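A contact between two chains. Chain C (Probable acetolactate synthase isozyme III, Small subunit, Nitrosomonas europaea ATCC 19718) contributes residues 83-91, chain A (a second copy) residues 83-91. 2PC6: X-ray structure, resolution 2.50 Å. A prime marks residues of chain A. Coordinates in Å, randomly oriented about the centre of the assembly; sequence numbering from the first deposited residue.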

# COMPACT_ATOMS: atom_id res chain seq x y z
N TYR C 83 -16.63 -6.03 -5.04
CA TYR C 83 -15.17 -5.84 -5.03
C TYR C 83 -14.45 -6.69 -4.00
O TYR C 83 -15.04 -7.15 -3.04
CB TYR C 83 -14.80 -4.33 -4.83
CG TYR C 83 -15.12 -3.84 -3.43
CD1 TYR C 83 -14.22 -4.04 -2.37
CD2 TYR C 83 -16.34 -3.24 -3.16
CE1 TYR C 83 -14.52 -3.64 -1.06
CE2 TYR C 83 -16.66 -2.81 -1.87
CZ TYR C 83 -15.74 -3.00 -0.82
OH TYR C 83 -16.07 -2.58 0.45
N VAL C 84 -13.15 -6.91 -4.18
CA VAL C 84 -12.34 -7.47 -3.12
C VAL C 84 -11.30 -6.46 -2.73
O VAL C 84 -10.84 -5.67 -3.57
CB VAL C 84 -11.66 -8.81 -3.47
CG1 VAL C 84 -12.67 -9.89 -3.46
CG2 VAL C 84 -10.97 -8.77 -4.80
N GLU C 85 -10.97 -6.45 -1.46
CA GLU C 85 -9.98 -5.51 -0.95
C GLU C 85 -9.16 -6.16 0.16
O GLU C 85 -9.68 -6.97 0.96
CB GLU C 85 -10.65 -4.24 -0.46
CG GLU C 85 -11.50 -4.39 0.78
CD GLU C 85 -10.74 -4.10 2.05
OE1 GLU C 85 -9.49 -3.86 1.96
OE2 GLU C 85 -11.38 -4.08 3.14
N ARG C 86 -7.87 -5.82 0.18
CA ARG C 86 -6.97 -6.33 1.19
C ARG C 86 -6.01 -5.21 1.53
O ARG C 86 -5.58 -4.43 0.65
CB ARG C 86 -6.18 -7.52 0.64
CG ARG C 86 -6.97 -8.80 0.41
CD ARG C 86 -7.47 -9.33 1.72
NE ARG C 86 -8.16 -10.60 1.61
CZ ARG C 86 -9.44 -10.73 1.28
NH1 ARG C 86 -10.17 -9.68 0.99
NH2 ARG C 86 -9.99 -11.93 1.20
N GLU C 87 -5.69 -5.10 2.82
CA GLU C 87 -4.48 -4.39 3.22
C GLU C 87 -3.52 -5.28 3.92
O GLU C 87 -3.87 -6.33 4.41
CB GLU C 87 -4.78 -3.25 4.16
CG GLU C 87 -5.80 -2.36 3.62
CD GLU C 87 -6.71 -1.84 4.73
OE1 GLU C 87 -7.95 -1.89 4.55
OE2 GLU C 87 -6.15 -1.40 5.77
N LEU C 88 -2.29 -4.81 3.94
CA LEU C 88 -1.17 -5.36 4.65
C LEU C 88 -0.72 -4.39 5.73
O LEU C 88 -0.78 -3.16 5.57
CB LEU C 88 -0.01 -5.50 3.69
CG LEU C 88 1.41 -5.50 4.29
CD1 LEU C 88 1.77 -6.87 4.78
CD2 LEU C 88 2.38 -5.07 3.19
N MSE C 89 -0.26 -4.96 6.83
CA MSE C 89 0.21 -4.22 7.97
C MSE C 89 1.39 -4.91 8.63
O MSE C 89 1.43 -6.14 8.72
CB MSE C 89 -0.92 -4.11 8.97
CG MSE C 89 -0.74 -3.07 9.96
SE MSE C 89 -2.18 -2.99 11.28
CE MSE C 89 -2.30 -4.79 12.07
N LEU C 90 2.35 -4.10 9.06
CA LEU C 90 3.49 -4.52 9.86
C LEU C 90 3.37 -3.88 11.26
O LEU C 90 3.27 -2.69 11.37
CB LEU C 90 4.78 -4.09 9.17
CG LEU C 90 5.60 -5.04 8.30
CD1 LEU C 90 4.75 -5.93 7.43
CD2 LEU C 90 6.67 -4.32 7.46
N VAL C 91 3.33 -4.69 12.31
CA VAL C 91 3.11 -4.20 13.66
C VAL C 91 4.21 -4.74 14.53
O VAL C 91 4.35 -5.92 14.70
CB VAL C 91 1.73 -4.69 14.24
CG1 VAL C 91 1.46 -4.06 15.63
CG2 VAL C 91 0.58 -4.40 13.28
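Chain A 83-91: YVERELMLV

Residues 83-91 of chain A form an extended β-strand, as do the same residues of chain C, and the two strands run almost exactly antiparallel, with 175° between their N-to-C directions. Their axes come no nearer than 7.1 Å. That is too wide for the backbone ladder of a β-sheet, and no hydrogen bond crosses between the stretches; side chains fill the space instead. The register centres on Leu88 and Leu88′, whose CA atoms lie 6.2 Å apart, so each contact on one side of this pair recurs, slightly altered, on the other.

In an extended strand successive side chains alternate in direction. Here the even-numbered residues Val84, Arg86, Leu88 and Leu90 send their CA-to-CB bonds toward the partner strand, while Glu85 and Glu87 point away. The chain A strand obeys the same rule. The carboxylates thus stay off the apolar seam, and the glutamates of both strands find hydrogen-bonding partners elsewhere in the structure.

At the centre the two leucines meet at their bases, CB of Leu88 lying 4.0 Å from CB of Leu88′. Because the bases abut, the branched ends extend past each other along the neighbouring strand. The Leu88 methyl CD2 reaches in to 3.4 Å from O of Arg86′ and 3.9 Å from CA of Glu87′, pressing directly on the backbone. In return, CD1 of Leu88′ lies 3.8 Å from CB of Arg86 and 4.1 Å from O of Glu87. The match is not exact: chi1 is t in both leucines, but chi2 is 83° in Leu88 and 146° in Leu88′.

Farther out, Leu90 fits over Val84′ and Arg86′. Its CD2 lies 3.9 Å from O of Val84′ and 4.2 Å from CG2 of Val84′, and its CD1 is 4.1 Å from CB of Arg86′. At the other end Leu90′ packs more loosely, with its CD2 4.2 Å from O of Val84 and 4.4 Å from CG2 of Val84, and its CD1 4.2 Å from CG of Arg86. The short, β-branched valine leaves room for the longer leucine.

Arginine suits its place because it is apolar near the backbone and charged only at its tip. Its first methylenes serve as packing surface, while the end of the chain leads away from the partner strand. There NH1 of Arg86 donates a hydrogen bond to O of Glu85 (2.8 Å), and NH1 of Arg86′ does the same to O of Glu85′ (2.6 Å). Altogether the interlocking buries 428 Å².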

# COMPACT_ATOMS: atom_id res chain seq x y z
N TYR A 83 16.21 -3.80 7.93
CA TYR A 83 14.77 -3.51 7.81
C TYR A 83 14.01 -4.73 7.32
O TYR A 83 14.60 -5.73 6.88
CB TYR A 83 14.52 -2.32 6.88
CG TYR A 83 14.91 -2.62 5.46
CD1 TYR A 83 13.97 -3.12 4.56
CD2 TYR A 83 16.23 -2.44 5.03
CE1 TYR A 83 14.32 -3.42 3.28
CE2 TYR A 83 16.60 -2.74 3.74
CZ TYR A 83 15.63 -3.22 2.87
OH TYR A 83 15.96 -3.56 1.57
N VAL A 84 12.70 -4.67 7.43
CA VAL A 84 11.90 -5.69 6.82
C VAL A 84 10.92 -5.02 5.92
O VAL A 84 10.38 -3.99 6.26
CB VAL A 84 11.16 -6.52 7.84
CG1 VAL A 84 12.12 -7.33 8.58
CG2 VAL A 84 10.41 -5.63 8.79
N GLU A 85 10.68 -5.61 4.75
CA GLU A 85 9.65 -5.05 3.90
C GLU A 85 8.75 -6.12 3.34
O GLU A 85 9.17 -7.28 3.16
CB GLU A 85 10.22 -4.10 2.81
CG GLU A 85 11.07 -4.78 1.78
CD GLU A 85 10.27 -5.41 0.63
OE1 GLU A 85 9.09 -4.99 0.38
OE2 GLU A 85 10.83 -6.32 -0.04
N ARG A 86 7.50 -5.71 3.13
CA ARG A 86 6.47 -6.56 2.55
C ARG A 86 5.62 -5.75 1.64
O ARG A 86 5.44 -4.55 1.83
CB ARG A 86 5.59 -7.23 3.62
CG ARG A 86 6.34 -8.29 4.45
CD ARG A 86 6.89 -9.39 3.58
NE ARG A 86 7.44 -10.51 4.38
CZ ARG A 86 8.69 -10.53 4.82
NH1 ARG A 86 9.48 -9.50 4.53
NH2 ARG A 86 9.17 -11.55 5.56
N GLU A 87 5.12 -6.41 0.62
CA GLU A 87 4.16 -5.78 -0.23
C GLU A 87 3.00 -6.73 -0.40
O GLU A 87 3.17 -7.95 -0.33
CB GLU A 87 4.81 -5.53 -1.57
CG GLU A 87 4.02 -4.55 -2.43
CD GLU A 87 4.81 -4.19 -3.69
OE1 GLU A 87 6.00 -4.67 -3.83
OE2 GLU A 87 4.25 -3.43 -4.53
N LEU A 88 1.82 -6.17 -0.62
CA LEU A 88 0.67 -6.98 -1.01
C LEU A 88 0.25 -6.70 -2.46
O LEU A 88 0.28 -5.58 -2.94
CB LEU A 88 -0.51 -6.78 -0.04
CG LEU A 88 -1.79 -7.61 -0.30
CD1 LEU A 88 -2.46 -8.00 0.99
CD2 LEU A 88 -2.71 -6.74 -1.06
N MSE A 89 -0.16 -7.74 -3.14
CA MSE A 89 -0.57 -7.63 -4.50
C MSE A 89 -1.79 -8.51 -4.78
O MSE A 89 -1.89 -9.65 -4.32
CB MSE A 89 0.59 -8.01 -5.39
CG MSE A 89 0.25 -8.20 -6.81
SE MSE A 89 1.90 -8.48 -7.87
CE MSE A 89 2.35 -10.28 -7.25
N LEU A 90 -2.68 -7.94 -5.57
CA LEU A 90 -3.83 -8.61 -6.14
C LEU A 90 -3.69 -8.68 -7.68
O LEU A 90 -3.64 -7.64 -8.37
CB LEU A 90 -5.08 -7.79 -5.79
CG LEU A 90 -6.08 -8.25 -4.73
CD1 LEU A 90 -5.48 -8.96 -3.53
CD2 LEU A 90 -6.93 -7.07 -4.31
N VAL A 91 -3.67 -9.90 -8.20
CA VAL A 91 -3.50 -10.16 -9.62
C VAL A 91 -4.73 -10.88 -10.14
O VAL A 91 -5.01 -12.03 -9.73
CB VAL A 91 -2.33 -11.13 -9.82
CG1 VAL A 91 -2.02 -11.24 -11.27
CG2 VAL A 91 -1.15 -10.63 -9.10